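PDB 5Z7C: 3'3'-cGAMP-specific phosphodiesterase 3 from Vibrio cholerae O1 biovar El Tor str. N16961, which is a mostly helical member of the HD-domain phosphodiesterase family, carrying two HD-domain regions in its single chain. Local coordinates for residues A[165-168]-A[169-173]; A[261-264]-A[265-269]; A[307-311]-A[312-316]; A[426-429]-A[430-434]; A[441-445]-A[446-450]. The protein carries 2 engineered substitutions. All coordinates share one frame; numbering follows the deposited sequence.

How the interactions relate
Most of these contacts illustrate how a mostly helical protein begins and ends its helices. Interactions 3, 4 and 5 cluster in and around the later HD region. Interaction 3 ends a helix, interactions 4 and 5 start two others, and interaction 5 stands about 14 Å, centre to centre, from each companion. It touches both: Leu312 CD2 lies 3.7 Å from Ala450 CB, and the Phe448 ring meets the Leu432 backbone. Interactions 3 and 4 stay about 9 Å apart at their nearest atoms. Interactions 1 and 2, the latter a loop turn, lie earlier in the chain, centres about 19 Å apart; interaction 1 lies about 42 Å, centre to centre, from interaction 3, across the chain's centre.

Interaction 1: residues A[165-168]-A[169-173]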
loop_
_atom_site.group_PDB
_atom_site.type_symbol
_atom_site.label_atom_id
_atom_site.label_comp_id
_atom_site.label_asym_id
_atom_site.label_seq_id
_atom_site.Cartn_x
_atom_site.Cartn_y
_atom_site.Cartn_z
ATOM N N GLU A 165 -16.929 11.491 -5.173
ATOM C CA GLU A 165 -16.778 12.335 -4.019
ATOM C C GLU A 165 -17.320 11.669 -2.794
ATOM O O GLU A 165 -16.903 11.954 -1.701
ATOM C CB GLU A 165 -17.484 13.658 -4.242
ATOM C CG GLU A 165 -17.135 14.705 -3.242
ATOM C CD GLU A 165 -15.693 15.079 -3.277
ATOM O OE1 GLU A 165 -15.092 15.033 -4.352
ATOM O OE2 GLU A 165 -15.151 15.439 -2.232
ATOM N N ALA A 166 -18.287 10.812 -2.983
ATOM C CA ALA A 166 -18.842 10.094 -1.893
ATOM C C ALA A 166 -17.802 9.204 -1.307
ATOM O O ALA A 166 -17.725 9.053 -0.121
ATOM C CB ALA A 166 -19.962 9.315 -2.359
ATOM N N VAL A 167 -17.021 8.564 -2.149
ATOM C CA VAL A 167 -15.952 7.723 -1.664
ATOM C C VAL A 167 -14.914 8.527 -0.944
ATOM O O VAL A 167 -14.448 8.152 0.085
ATOM C CB VAL A 167 -15.274 6.975 -2.809
ATOM C CG1 VAL A 167 -14.180 6.123 -2.298
ATOM C CG2 VAL A 167 -16.240 6.124 -3.480
ATOM N N ALA A 168 -14.525 9.631 -1.520
ATOM C CA ALA A 168 -13.532 10.467 -0.918
ATOM C C ALA A 168 -14.069 10.983 0.368
ATOM O O ALA A 168 -13.389 11.041 1.364
ATOM C CB ALA A 168 -13.251 11.588 -1.808
ATOM N N GLN A 169 -15.314 11.365 0.336
ATOM C CA GLN A 169 -15.938 11.832 1.514
ATOM C C GLN A 169 -16.412 10.554 2.023
ATOM O O GLN A 169 -17.246 9.934 1.407
ATOM C CB GLN A 169 -17.122 12.654 1.108
ATOM C CG GLN A 169 -17.788 13.300 2.230
ATOM C CD GLN A 169 -17.021 14.474 2.700
ATOM O OE1 GLN A 169 -16.392 15.151 1.907
ATOM N NE2 GLN A 169 -17.049 14.727 4.001
ATOM N N GLY A 170 -15.837 10.097 3.095
ATOM C CA GLY A 170 -16.211 8.804 3.571
ATOM C C GLY A 170 -14.983 7.997 3.639
ATOM O O GLY A 170 -15.026 6.859 3.995
ATOM N N ILE A 171 -13.880 8.590 3.255
ATOM C CA ILE A 171 -12.586 8.139 3.678
ATOM C C ILE A 171 -12.249 9.251 4.651
ATOM O O ILE A 171 -11.624 9.041 5.654
ATOM C CB ILE A 171 -11.616 8.138 2.532
ATOM C CG1 ILE A 171 -11.925 6.971 1.624
ATOM C CG2 ILE A 171 -10.260 7.926 3.018
ATOM C CD1 ILE A 171 -11.024 6.866 0.480
ATOM N N HIS A 172 -12.672 10.449 4.317
ATOM C CA HIS A 172 -12.414 11.646 5.076
ATOM C C HIS A 172 -13.010 11.684 6.450
ATOM O O HIS A 172 -12.431 12.225 7.357
ATOM C CB HIS A 172 -12.937 12.828 4.312
ATOM C CG HIS A 172 -12.662 14.134 4.970
ATOM N ND1 HIS A 172 -11.966 15.144 4.352
ATOM C CD2 HIS A 172 -12.991 14.599 6.191
ATOM C CE1 HIS A 172 -11.875 16.174 5.164
ATOM N NE2 HIS A 172 -12.499 15.874 6.282
ATOM N N SER A 173 -14.179 11.093 6.594
ATOM C CA SER A 173 -14.923 11.119 7.826
ATOM C C SER A 173 -14.845 9.800 8.526
ATOM O O SER A 173 -15.658 9.497 9.343
ATOM C CB SER A 173 -16.355 11.475 7.564
ATOM O OG SER A 173 -16.465 12.814 7.163
#
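Val167 and Ile171 form the tightly packed side of this helix end. CG1 of Val167 faces CD1 of Ile171 at 4.3 Å, and CG1 of Ile171 sits beside the carbonyl oxygen of Val167. Ile171 achieves this with CG1 next to its own backbone N (chi1 -74°), a setting that lays the branch back along the last helical residues. The same side is closed by other parts of the fold: Ala168 and Ile171 press on Ala158 of helix 141-160, while Val167 rests against Thr71 of helix 62-73.

The backbone turns sharply just beyond. Gln169 N donates to Glu165 O at 2.6 Å, and Gln169 then leaves helical angles. The oxygen of Ala168 is gripped twice, by Ile171 N at 3.1 Å and by His172 N at 3.1 Å. Both donors approach from one face of the carbonyl plane, His172 N tilted modestly and Ile171 N standing well above it.

The opposite character appears at Glu165 and Gln169, where the packing is loose and solvent is near. The chain of Gln169 starts away from its backbone N (chi1 -175°) and then bends, yet its OE1 remains 4.3 Å from Glu165 OE2. That carboxylate has its strong partner elsewhere, in a salt bridge to Arg159, and Gln169 leans on Arg187.

Gly170, at a phi of 123°, occupies the third position of residues 168-171. The setting of the Gln169 carbonyl is doubtful, because it lies too close to Ala166 O, but the way the short helix 165-168 runs out is consistent with a type II beta turn with glycine in its usual place.

Interaction 2: residues A[261-264]-A[265-269]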
loop_
_atom_site.group_PDB
_atom_site.type_symbol
_atom_site.label_atom_id
_atom_site.label_comp_id
_atom_site.label_asym_id
_atom_site.label_seq_id
_atom_site.Cartn_x
_atom_site.Cartn_y
_atom_site.Cartn_z
ATOM N N ASN A 261 -16.485 -11.144 -5.427
ATOM C CA ASN A 261 -17.835 -11.463 -5.785
ATOM C C ASN A 261 -18.868 -10.568 -5.170
ATOM O O ASN A 261 -20.013 -10.660 -5.502
ATOM C CB ASN A 261 -18.124 -12.911 -5.450
ATOM C CG ASN A 261 -17.343 -13.875 -6.303
ATOM O OD1 ASN A 261 -17.141 -13.653 -7.473
ATOM N ND2 ASN A 261 -16.906 -14.957 -5.717
ATOM N N LEU A 262 -18.489 -9.783 -4.195
ATOM C CA LEU A 262 -19.432 -8.895 -3.552
ATOM C C LEU A 262 -19.984 -7.685 -4.266
ATOM O O LEU A 262 -21.156 -7.401 -4.113
ATOM C CB LEU A 262 -18.926 -8.499 -2.190
ATOM C CG LEU A 262 -18.711 -9.678 -1.272
ATOM C CD1 LEU A 262 -18.246 -9.187 0.041
ATOM C CD2 LEU A 262 -19.955 -10.439 -1.132
ATOM N N PRO A 263 -19.155 -6.947 -4.954
ATOM C CA PRO A 263 -19.562 -5.674 -5.507
ATOM C C PRO A 263 -20.361 -5.767 -6.771
ATOM O O PRO A 263 -20.403 -6.800 -7.397
ATOM C CB PRO A 263 -18.244 -4.998 -5.773
ATOM C CG PRO A 263 -17.323 -6.066 -5.973
ATOM C CD PRO A 263 -17.748 -7.227 -5.213
ATOM N N PRO A 264 -20.863 -4.659 -7.248
ATOM C CA PRO A 264 -21.468 -4.594 -8.556
ATOM C C PRO A 264 -20.417 -4.724 -9.615
ATOM O O PRO A 264 -19.275 -4.577 -9.318
ATOM C CB PRO A 264 -22.014 -3.197 -8.583
ATOM C CG PRO A 264 -22.321 -2.912 -7.258
ATOM C CD PRO A 264 -21.533 -3.748 -6.345
ATOM N N ALA A 265 -20.819 -4.992 -10.840
ATOM C CA ALA A 265 -19.911 -5.290 -11.924
ATOM C C ALA A 265 -19.032 -4.108 -12.219
ATOM O O ALA A 265 -17.929 -4.231 -12.682
ATOM C CB ALA A 265 -20.686 -5.663 -13.123
ATOM N N GLN A 266 -19.511 -2.955 -11.839
ATOM C CA GLN A 266 -18.865 -1.708 -12.112
ATOM C C GLN A 266 -17.490 -1.732 -11.486
ATOM O O GLN A 266 -16.594 -1.107 -11.951
ATOM C CB GLN A 266 -19.714 -0.636 -11.485
ATOM C CG GLN A 266 -19.381 0.768 -11.804
ATOM C CD GLN A 266 -20.208 1.723 -10.981
ATOM O OE1 GLN A 266 -21.148 1.326 -10.299
ATOM N NE2 GLN A 266 -19.865 2.996 -11.040
ATOM N N ALA A 267 -17.329 -2.508 -10.441
ATOM C CA ALA A 267 -16.100 -2.565 -9.711
ATOM C C ALA A 267 -15.042 -3.270 -10.478
ATOM O O ALA A 267 -13.901 -3.242 -10.113
ATOM C CB ALA A 267 -16.328 -3.251 -8.439
ATOM N N HIS A 268 -15.443 -3.956 -11.521
ATOM C CA HIS A 268 -14.579 -4.882 -12.195
ATOM C C HIS A 268 -14.085 -4.383 -13.514
ATOM O O HIS A 268 -13.617 -5.131 -14.306
ATOM C CB HIS A 268 -15.282 -6.194 -12.360
ATOM C CG HIS A 268 -15.712 -6.807 -11.075
ATOM N ND1 HIS A 268 -14.831 -7.153 -10.090
ATOM C CD2 HIS A 268 -16.927 -7.152 -10.620
ATOM C CE1 HIS A 268 -15.484 -7.675 -9.079
ATOM N NE2 HIS A 268 -16.762 -7.676 -9.374
ATOM N N LEU A 269 -14.117 -3.088 -13.701
ATOM C CA LEU A 269 -13.808 -2.493 -14.956
ATOM C C LEU A 269 -12.466 -2.932 -15.350
ATOM O O LEU A 269 -11.623 -3.061 -14.516
ATOM C CB LEU A 269 -13.631 -1.027 -14.744
ATOM C CG LEU A 269 -14.771 -0.158 -14.306
ATOM C CD1 LEU A 269 -14.194 1.170 -14.065
ATOM C CD2 LEU A 269 -15.811 -0.100 -15.362
HETATM O O HOH W 1 -19.483 -8.829 -8.499
#
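Pro263 and Pro264 run in an extended, polyproline-like course and lead directly into a 3-10 turn formed by Ala265, Gln266 and Ala267. The turn is closed by Ala267 N, which donates to Pro264 O at 3.1 Å with a nearly straight N-H...O angle of 165°, although the donor stands above the carbonyl plane. His268 N continues the pattern by binding Ala265 O at 2.8 Å. This 3-10 turn, preceded by two prolines, carries the loop from helix 255-260 toward the short strand 270-271.

The side chains fill the inside of the bend. CB of Pro263 meets CB of Ala267 at 3.7 Å, and the methyl group of Ala267 also lies close to the carbonyl oxygen of Pro264. The imidazole of His268 crosses the Pro263 ring at about a right angle, with NE2 3.8 Å from Pro263 CG. Its CG is held next to the backbone N (chi1 -59°), which turns the ring back toward the prolines. Beyond the turn, Pro263 packs on Phe69 and Pro264 on Leu65, both of helix 62-73.

Both ring nitrogens of His268 have partners: ND1 bonds Ser23 OG, while NE2 is hydrogen-bonded to a water at the ring edge, 3.1 Å away, that also donates to Pro263 O at 2.5 Å.

Interaction 3: residues A[307-311]-A[312-316]; sequences LIARQ and LAISD
The peptide carbonyls of Ile308 and Arg310 are flat groups met in contrasting ways. Leu312 N reaches Ile308 O within the plane of that carbonyl at 3.2 Å, as in an ordinary helical turn. Ala313 N, in contrast, comes to Arg310 O at 3.1 Å from above the face, 71° out of the plane. The pattern is a Schellman motif closing helix 297-311. Ala313 adopts a positive phi of 58°, and the chain reverses far enough for Ile314 N to bind Ala309 O, five residues back, at 3.2 Å. This wider-spanning bond is almost straight and points nearly along the C=O axis, whereas an additional one from Leu312 N to the same oxygen is weak.

Side chains fill in beneath the reversal. Leu312 sets CG next to its backbone N (chi1 -64°), which brings CG close to the carbonyl oxygen of Ile308 and CD1 to 4.3 Å from Ile308 CG2. Ile308, Leu312 and Ile314 all lean on Ile406 of helix 397-416. The outer side is polar: Arg310 turns back to a salt bridge with Asp306. Two residues past the reversal, Ser315 caps the next helix by binding Asp318 N through its OG.

Apolar packing across a Schellman motif classically joins the two residues linked by the long backbone bond, and here CD1 of Ile314 lies 4.2 Å from CB of Ala309.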
loop_
_atom_site.group_PDB
_atom_site.type_symbol
_atom_site.label_atom_id
_atom_site.label_comp_id
_atom_site.label_asym_id
_atom_site.label_seq_id
_atom_site.Cartn_x
_atom_site.Cartn_y
_atom_site.Cartn_z
ATOM N N LEU A 307 16.852 0.549 -18.415
ATOM C CA LEU A 307 18.133 0.468 -19.064
ATOM C C LEU A 307 18.540 -0.946 -19.354
ATOM O O LEU A 307 19.042 -1.244 -20.407
ATOM C CB LEU A 307 19.175 1.126 -18.197
ATOM C CG LEU A 307 19.070 2.629 -18.095
ATOM C CD1 LEU A 307 20.268 3.175 -17.451
ATOM C CD2 LEU A 307 18.870 3.244 -19.417
ATOM N N ILE A 308 18.331 -1.825 -18.401
ATOM C CA ILE A 308 18.623 -3.218 -18.605
ATOM C C ILE A 308 17.754 -3.741 -19.711
ATOM O O ILE A 308 18.175 -4.489 -20.548
ATOM C CB ILE A 308 18.328 -3.993 -17.346
ATOM C CG1 ILE A 308 19.236 -3.506 -16.240
ATOM C CG2 ILE A 308 18.520 -5.445 -17.556
ATOM C CD1 ILE A 308 19.194 -4.309 -15.027
ATOM N N ALA A 309 16.510 -3.350 -19.686
ATOM C CA ALA A 309 15.549 -3.834 -20.634
ATOM C C ALA A 309 15.850 -3.433 -22.040
ATOM O O ALA A 309 15.553 -4.146 -22.946
ATOM C CB ALA A 309 14.213 -3.370 -20.253
ATOM N N ARG A 310 16.371 -2.246 -22.227
ATOM C CA ARG A 310 16.715 -1.785 -23.544
ATOM C C ARG A 310 17.812 -2.645 -24.098
ATOM O O ARG A 310 17.863 -2.937 -25.268
ATOM C CB ARG A 310 17.168 -0.343 -23.494
ATOM C CG ARG A 310 16.120 0.621 -23.042
ATOM C CD ARG A 310 16.593 2.024 -23.217
ATOM N NE ARG A 310 15.692 2.989 -22.612
ATOM C CZ ARG A 310 15.757 4.286 -22.835
ATOM N NH1 ARG A 310 16.683 4.772 -23.629
ATOM N NH2 ARG A 310 14.907 5.100 -22.262
ATOM N N GLN A 311 18.724 -3.023 -23.235
ATOM C CA GLN A 311 19.825 -3.860 -23.630
ATOM C C GLN A 311 19.356 -5.215 -24.088
ATOM O O GLN A 311 19.935 -5.801 -24.970
ATOM C CB GLN A 311 20.838 -3.981 -22.518
ATOM C CG GLN A 311 21.774 -2.821 -22.449
ATOM C CD GLN A 311 22.378 -2.476 -23.776
ATOM O OE1 GLN A 311 23.203 -3.202 -24.293
ATOM N NE2 GLN A 311 21.984 -1.358 -24.327
ATOM N N LEU A 312 18.298 -5.711 -23.478
ATOM C CA LEU A 312 17.784 -7.023 -23.791
ATOM C C LEU A 312 16.845 -6.960 -24.948
ATOM O O LEU A 312 16.273 -7.945 -25.325
ATOM C CB LEU A 312 17.051 -7.594 -22.609
ATOM C CG LEU A 312 17.936 -7.831 -21.418
ATOM C CD1 LEU A 312 17.176 -8.496 -20.350
ATOM C CD2 LEU A 312 19.074 -8.662 -21.840
ATOM N N ALA A 313 16.682 -5.788 -25.507
ATOM C CA ALA A 313 15.812 -5.637 -26.638
ATOM C C ALA A 313 14.401 -6.076 -26.327
ATOM O O ALA A 313 13.744 -6.694 -27.136
ATOM C CB ALA A 313 16.352 -6.398 -27.773
ATOM N N ILE A 314 13.937 -5.742 -25.140
ATOM C CA ILE A 314 12.564 -5.970 -24.770
ATOM C C ILE A 314 11.668 -4.972 -25.482
ATOM O O ILE A 314 12.083 -3.885 -25.817
ATOM C CB ILE A 314 12.412 -5.990 -23.254
ATOM C CG1 ILE A 314 12.824 -7.349 -22.744
ATOM C CG2 ILE A 314 11.007 -5.749 -22.823
ATOM C CD1 ILE A 314 13.569 -7.313 -21.525
ATOM N N SER A 315 10.433 -5.380 -25.714
ATOM C CA SER A 315 9.490 -4.612 -26.499
ATOM C C SER A 315 9.042 -3.405 -25.750
ATOM O O SER A 315 9.143 -3.370 -24.555
ATOM C CB SER A 315 8.263 -5.441 -26.785
ATOM O OG SER A 315 7.559 -5.683 -25.593
ATOM N N ASP A 316 8.502 -2.435 -26.462
ATOM C CA ASP A 316 8.098 -1.191 -25.869
ATOM C C ASP A 316 7.044 -1.416 -24.829
ATOM O O ASP A 316 7.070 -0.828 -23.773
ATOM C CB ASP A 316 7.489 -0.323 -26.937
ATOM C CG ASP A 316 8.505 0.461 -27.694
ATOM O OD1 ASP A 316 9.704 0.188 -27.549
ATOM O OD2 ASP A 316 8.096 1.358 -28.442
#

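Interaction 4: residues A[426-429]-A[430-434]; sequences MPID and KALAI
Lys430 reaches back across the first turn of its helix to Pro427 and Met426. Its CB lies 3.3 Å from the carbonyl oxygen of Pro427 and 3.8 Å from that proline's CB. CG, directed away from the backbone N (chi1 166°), meets the methyl CE of Met426 at 3.5 Å. The chain then bends, passing CE of Lys430 within 4.1 Å of the same methyl group, before NZ leads off from the contact. Met426 is folded at both of its outer torsions, and its CE also approaches Ile434 CD1 at 4.4 Å, one turn further on.

Pro427 holds the N-cap position, and the helix proper opens with Ala431 N donating to Pro427 O at 3.0 Å, followed by Leu432 N to Ile428 O and Ala433 N to Asp429 O. On another side of the turn the side chains of Asp429 and Leu432 lie alongside one another and point the same way, carboxylate beside methyl.

Helix 428-437 packs against two others. Ile428 and Leu432 pack on Leu455 of helix 446-456, Ala431 and Ile434 meet Leu416 of helix 397-416, and a backbone bond ties Ile428 to the C-terminal Thr463.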
loop_
_atom_site.group_PDB
_atom_site.type_symbol
_atom_site.label_atom_id
_atom_site.label_comp_id
_atom_site.label_asym_id
_atom_site.label_seq_id
_atom_site.Cartn_x
_atom_site.Cartn_y
_atom_site.Cartn_z
ATOM N N MET A 426 28.934 3.786 -3.620
ATOM C CA MET A 426 29.891 2.832 -4.062
ATOM C C MET A 426 30.066 3.187 -5.494
ATOM O O MET A 426 29.146 3.583 -6.144
ATOM C CB MET A 426 29.262 1.462 -3.975
ATOM C CG MET A 426 28.934 0.955 -2.640
ATOM S SD MET A 426 30.471 0.914 -1.809
ATOM C CE MET A 426 31.274 -0.336 -2.720
ATOM N N PRO A 427 31.261 3.066 -6.000
ATOM C CA PRO A 427 31.475 3.318 -7.406
ATOM C C PRO A 427 30.750 2.291 -8.221
ATOM O O PRO A 427 30.576 1.175 -7.812
ATOM C CB PRO A 427 32.975 3.135 -7.537
ATOM C CG PRO A 427 33.497 3.584 -6.272
ATOM C CD PRO A 427 32.440 3.450 -5.223
ATOM N N ILE A 428 30.317 2.697 -9.387
ATOM C CA ILE A 428 29.458 1.894 -10.189
ATOM C C ILE A 428 30.147 0.624 -10.525
ATOM O O ILE A 428 29.571 -0.437 -10.463
ATOM C CB ILE A 428 29.211 2.636 -11.497
ATOM C CG1 ILE A 428 28.461 3.916 -11.233
ATOM C CG2 ILE A 428 28.434 1.829 -12.460
ATOM C CD1 ILE A 428 27.282 3.724 -10.376
ATOM N N ASP A 429 31.361 0.749 -11.007
ATOM C CA ASP A 429 32.090 -0.409 -11.450
ATOM C C ASP A 429 32.541 -1.295 -10.353
ATOM O O ASP A 429 32.796 -2.451 -10.570
ATOM C CB ASP A 429 33.178 -0.048 -12.416
ATOM C CG ASP A 429 32.618 0.374 -13.736
ATOM O OD1 ASP A 429 31.423 0.111 -13.973
ATOM O OD2 ASP A 429 33.350 1.015 -14.518
ATOM N N LYS A 430 32.684 -0.735 -9.174
ATOM C CA LYS A 430 32.935 -1.530 -8.010
ATOM C C LYS A 430 31.745 -2.404 -7.678
ATOM O O LYS A 430 31.870 -3.590 -7.450
ATOM C CB LYS A 430 33.239 -0.591 -6.862
ATOM C CG LYS A 430 33.213 -1.210 -5.515
ATOM C CD LYS A 430 34.358 -2.131 -5.298
ATOM C CE LYS A 430 34.790 -2.085 -3.866
ATOM N NZ LYS A 430 35.763 -3.152 -3.574
ATOM N N ALA A 431 30.576 -1.788 -7.660
ATOM C CA ALA A 431 29.345 -2.478 -7.376
ATOM C C ALA A 431 29.104 -3.516 -8.427
ATOM O O ALA A 431 28.691 -4.600 -8.128
ATOM C CB ALA A 431 28.240 -1.524 -7.345
ATOM N N LEU A 432 29.396 -3.196 -9.663
ATOM C CA LEU A 432 29.225 -4.139 -10.734
ATOM C C LEU A 432 30.101 -5.332 -10.521
ATOM O O LEU A 432 29.746 -6.444 -10.856
ATOM C CB LEU A 432 29.644 -3.503 -12.029
ATOM C CG LEU A 432 28.583 -2.701 -12.722
ATOM C CD1 LEU A 432 29.087 -2.271 -14.048
ATOM C CD2 LEU A 432 27.417 -3.597 -12.888
ATOM N N ALA A 433 31.291 -5.073 -10.019
ATOM C CA ALA A 433 32.266 -6.111 -9.728
ATOM C C ALA A 433 31.842 -7.049 -8.626
ATOM O O ALA A 433 32.111 -8.226 -8.690
ATOM C CB ALA A 433 33.590 -5.508 -9.422
ATOM N N ILE A 434 31.171 -6.510 -7.614
ATOM C CA ILE A 434 30.692 -7.315 -6.497
ATOM C C ILE A 434 29.715 -8.382 -6.979
ATOM O O ILE A 434 29.750 -9.523 -6.519
ATOM C CB ILE A 434 30.002 -6.446 -5.429
ATOM C CG1 ILE A 434 31.025 -5.542 -4.737
ATOM C CG2 ILE A 434 29.284 -7.321 -4.414
ATOM C CD1 ILE A 434 30.403 -4.423 -3.932
#

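Interaction 5: residues A[441-445]-A[446-450]; sequences TAIDP and ECFAA
OD2 of Asp444 is approached by two backbone N-H groups, Glu446 N at 3.3 Å and Cys447 N at 3.4 Å. Both bonds are weak, the first straighter than the second. The weak bond to Glu446, two residues on, has the pattern of an Asx turn, and the pair together offers a carboxylate to the opening turn of helix 446-456. Asp444 can do this because its CG lies away from its own backbone N (chi1 -174°), which carries the carboxylate toward the N-H groups of Glu446 and Cys447. A long, weak ion pair to Arg405 gives OD2 a further charged neighbour. The helix start and this arginine would both be expected to favour the ionised form, while the carboxylate of Glu446, with OE1 4.7 Å away, would act against it; that side chain runs extended and leads outward.

The apolar half of the arrangement joins Ile443 to Phe448. Their side chains meet at a slant, CG2 of Ile443 lying 4.0 Å from CB of Phe448. Residues five apart, placed on either side of a helix start, have the spacing of a hydrophobic staple, and this pair is consistent with one. Both also touch Met435 of helix 428-437, while Ile443 reaches Ile412 of helix 397-416.

Cys447, buried, packs against Ile406 and Thr409 of that helix. Further on, the regular helical pattern sets in, with Ala450 N bonded to Glu446 O at 3.3 Å. Near the same start, CB of Phe448 lies 3.6 Å from the carbonyl oxygen of Asp444, and CB of Ala449 lies 3.7 Å from that of Pro445.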
loop_
_atom_site.group_PDB
_atom_site.type_symbol
_atom_site.label_atom_id
_atom_site.label_comp_id
_atom_site.label_asym_id
_atom_site.label_seq_id
_atom_site.Cartn_x
_atom_site.Cartn_y
_atom_site.Cartn_z
ATOM N N THR A 441 25.693 -17.694 -8.781
ATOM C CA THR A 441 25.010 -18.150 -7.600
ATOM C C THR A 441 23.790 -17.327 -7.299
ATOM O O THR A 441 22.733 -17.854 -7.032
ATOM C CB THR A 441 25.930 -18.089 -6.383
ATOM O OG1 THR A 441 26.030 -16.746 -5.906
ATOM C CG2 THR A 441 27.300 -18.555 -6.753
ATOM N N ALA A 442 23.978 -16.022 -7.228
ATOM C CA ALA A 442 22.901 -15.127 -6.855
ATOM C C ALA A 442 22.528 -14.084 -7.883
ATOM O O ALA A 442 21.585 -13.363 -7.683
ATOM C CB ALA A 442 23.220 -14.460 -5.554
ATOM N N ILE A 443 23.275 -13.978 -8.954
ATOM C CA ILE A 443 23.031 -12.895 -9.854
ATOM C C ILE A 443 22.735 -13.411 -11.208
ATOM O O ILE A 443 23.500 -14.121 -11.778
ATOM C CB ILE A 443 24.232 -11.997 -9.928
ATOM C CG1 ILE A 443 24.490 -11.380 -8.565
ATOM C CG2 ILE A 443 24.025 -10.941 -10.951
ATOM C CD1 ILE A 443 23.820 -10.105 -8.342
ATOM N N ASP A 444 21.595 -13.072 -11.743
ATOM C CA ASP A 444 21.374 -13.552 -13.059
ATOM C C ASP A 444 22.558 -13.007 -13.724
ATOM O O ASP A 444 23.297 -12.270 -13.124
ATOM C CB ASP A 444 20.156 -12.963 -13.703
ATOM C CG ASP A 444 19.877 -13.594 -14.999
ATOM O OD1 ASP A 444 20.174 -14.777 -15.115
ATOM O OD2 ASP A 444 19.396 -12.935 -15.910
ATOM N N PRO A 445 22.722 -13.363 -14.983
ATOM C CA PRO A 445 23.861 -12.914 -15.742
ATOM C C PRO A 445 23.502 -12.536 -17.152
ATOM O O PRO A 445 24.380 -12.192 -17.902
ATOM C CB PRO A 445 24.724 -14.150 -15.765
ATOM C CG PRO A 445 23.796 -15.237 -15.802
ATOM C CD PRO A 445 22.541 -14.812 -15.137
ATOM N N GLU A 446 22.241 -12.586 -17.529
ATOM C CA GLU A 446 21.894 -12.102 -18.836
ATOM C C GLU A 446 21.619 -10.659 -18.599
ATOM O O GLU A 446 21.803 -9.813 -19.447
ATOM C CB GLU A 446 20.663 -12.806 -19.342
ATOM C CG GLU A 446 20.287 -12.405 -20.716
ATOM C CD GLU A 446 19.099 -13.154 -21.200
ATOM O OE1 GLU A 446 18.558 -13.958 -20.430
ATOM O OE2 GLU A 446 18.703 -12.943 -22.355
ATOM N N CYS A 447 21.196 -10.408 -17.381
ATOM C CA CYS A 447 20.815 -9.116 -16.952
ATOM C C CYS A 447 22.042 -8.418 -16.523
ATOM O O CYS A 447 22.257 -7.285 -16.882
ATOM C CB CYS A 447 19.864 -9.254 -15.785
ATOM S SG CYS A 447 18.317 -9.878 -16.294
ATOM N N PHE A 448 22.872 -9.096 -15.758
ATOM C CA PHE A 448 24.077 -8.452 -15.302
ATOM C C PHE A 448 24.868 -7.909 -16.451
ATOM O O PHE A 448 25.422 -6.850 -16.367
ATOM C CB PHE A 448 24.965 -9.387 -14.545
ATOM C CG PHE A 448 26.314 -8.830 -14.328
ATOM C CD1 PHE A 448 26.584 -8.073 -13.222
ATOM C CD2 PHE A 448 27.303 -9.018 -15.255
ATOM C CE1 PHE A 448 27.814 -7.538 -13.038
ATOM C CE2 PHE A 448 28.530 -8.483 -15.065
ATOM C CZ PHE A 448 28.782 -7.744 -13.958
ATOM N N ALA A 449 24.930 -8.641 -17.536
ATOM C CA ALA A 449 25.641 -8.160 -18.684
ATOM C C ALA A 449 24.940 -6.977 -19.261
ATOM O O ALA A 449 25.552 -6.006 -19.638
ATOM C CB ALA A 449 25.710 -9.233 -19.696
ATOM N N ALA A 450 23.635 -7.078 -19.354
ATOM C CA ALA A 450 22.847 -6.010 -19.914
ATOM C C ALA A 450 22.979 -4.775 -19.066
ATOM O O ALA A 450 22.992 -3.686 -19.580
ATOM C CB ALA A 450 21.433 -6.419 -20.025
#